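Local coordinates for zinc transport protein ZntB (Vibrio parahaemolyticus RIMD 2210633, PDB 3CK6), which acts as a zinc transporter of the CorA family, probably taking up zinc ions together with protons, and assembles into a homopentamer, at the interface of chains A and B. Coordinates in Å, arbitrary orientation; residue numbers count along the deposited sequence, not the author numbering. Chains: chain A/B, Putative membrane transport protein.

The interface of chains A and B. Residues chain A 217, 220-221, 224; chain B 59, 66, 68, 70.
This is a polar contact between neighbouring subunits of the funnel-shaped cytoplasmic homopentamer, where the long helix 209-246 of chain A meets a loop, strand 68-71 and the end of helix 54-61 of chain B. B:Arg66 reaches from the loop across one face of the helix and joins residues from successive turns. Its guanidinium takes A:Glu224 side-on in a salt bridge. B:Arg66 NE donates to carboxylate OE1 of A:Glu224 at 2.7 Å, and B:Arg66 NH2 donates to A:Glu224 OE2 at 3.0 Å. Both oxygens are met on their syn sides, but the two flat groups are twisted 52° apart. NH1 of B:Arg66 gives a fairly straight hydrogen bond of 2.8 Å to the amide OD1 of A:Asn217, nearly in line with its C=O. The methyl CG2 of A:Thr220 sits over the centre of one guanidinium face, 3.7 Å from CZ of B:Arg66. The arginine chain bends at CG-CD (chi3 -75°), and its CD packs on CB of A:Arg221. A:Asn217 extends its amide toward chain B, its CG lying opposite the backbone N (chi1 -168°). ND2 makes a weak bond to OG of B:Ser68 and lies at the ring edge of B:His59. The amide stands nearly upright to the ring of B:His70. Within chain B, OG of B:Ser68 donates to the carbonyl O of B:Arg66 (2.8 Å) and pairs with NE2 of B:His70, which would steady the receiving surface. The site ties adjacent subunits together and likely supports the pentameric funnel.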
# COMPACT_ATOMS: atom_id res chain seq x y z
N ASN A 217 -4.11 6.07 19.39
CA ASN A 217 -5.29 5.29 19.10
C ASN A 217 -6.50 6.20 18.78
O ASN A 217 -7.26 5.90 17.86
CB ASN A 217 -5.60 4.33 20.25
CG ASN A 217 -6.65 3.29 19.88
OD1 ASN A 217 -6.55 2.63 18.83
ND2 ASN A 217 -7.62 3.09 20.75
N THR A 220 -5.98 7.71 15.25
CA THR A 220 -6.25 6.63 14.27
C THR A 220 -7.78 6.47 14.11
O THR A 220 -8.29 6.40 12.98
CB THR A 220 -5.58 5.31 14.66
OG1 THR A 220 -4.16 5.51 14.83
CG2 THR A 220 -5.83 4.23 13.55
N ARG A 221 -8.49 6.42 15.24
CA ARG A 221 -9.96 6.32 15.22
C ARG A 221 -10.60 7.44 14.43
O ARG A 221 -11.48 7.20 13.60
CB ARG A 221 -10.53 6.32 16.66
CG ARG A 221 -12.07 6.29 16.69
CD ARG A 221 -12.62 6.26 18.12
NE ARG A 221 -11.96 7.26 18.98
CZ ARG A 221 -12.17 8.57 18.89
NH1 ARG A 221 -11.52 9.39 19.71
NH2 ARG A 221 -13.05 9.08 18.02
N GLU A 224 -10.24 6.81 10.81
CA GLU A 224 -11.14 5.72 10.39
C GLU A 224 -12.59 6.19 10.31
O GLU A 224 -13.33 5.84 9.38
CB GLU A 224 -10.98 4.52 11.34
CG GLU A 224 -9.70 3.74 11.07
CD GLU A 224 -9.35 2.73 12.15
OE1 GLU A 224 -10.06 2.65 13.21
OE2 GLU A 224 -8.34 2.01 11.93
N HIS B 59 -9.42 5.44 29.40
CA HIS B 59 -9.52 4.89 28.04
C HIS B 59 -10.55 3.75 27.99
O HIS B 59 -11.33 3.63 27.04
CB HIS B 59 -8.16 4.43 27.48
CG HIS B 59 -8.07 4.44 25.98
ND1 HIS B 59 -7.91 3.29 25.24
CD2 HIS B 59 -8.15 5.45 25.08
CE1 HIS B 59 -7.88 3.59 23.95
NE2 HIS B 59 -8.01 4.90 23.83
N ARG B 66 -12.20 2.38 19.22
CA ARG B 66 -12.03 1.49 18.08
C ARG B 66 -11.40 0.18 18.56
O ARG B 66 -10.66 0.17 19.56
CB ARG B 66 -11.13 2.17 17.03
CG ARG B 66 -9.68 2.33 17.51
CD ARG B 66 -8.81 3.00 16.47
NE ARG B 66 -8.44 2.12 15.36
CZ ARG B 66 -7.33 1.40 15.31
NH1 ARG B 66 -6.45 1.43 16.31
NH2 ARG B 66 -7.08 0.66 14.23
N SER B 68 -8.78 -2.42 19.15
CA SER B 68 -7.35 -2.15 19.33
C SER B 68 -6.78 -2.98 20.46
O SER B 68 -7.53 -3.46 21.32
CB SER B 68 -7.11 -0.66 19.61
OG SER B 68 -8.02 -0.18 20.58
N HIS B 70 -3.69 -2.80 23.44
CA HIS B 70 -2.79 -1.91 24.17
C HIS B 70 -1.97 -2.68 25.20
O HIS B 70 -2.53 -3.09 26.22
CB HIS B 70 -3.61 -0.80 24.88
CG HIS B 70 -4.54 -0.07 23.97
ND1 HIS B 70 -4.26 1.18 23.46
CD2 HIS B 70 -5.74 -0.44 23.44
CE1 HIS B 70 -5.25 1.55 22.67
NE2 HIS B 70 -6.16 0.59 22.64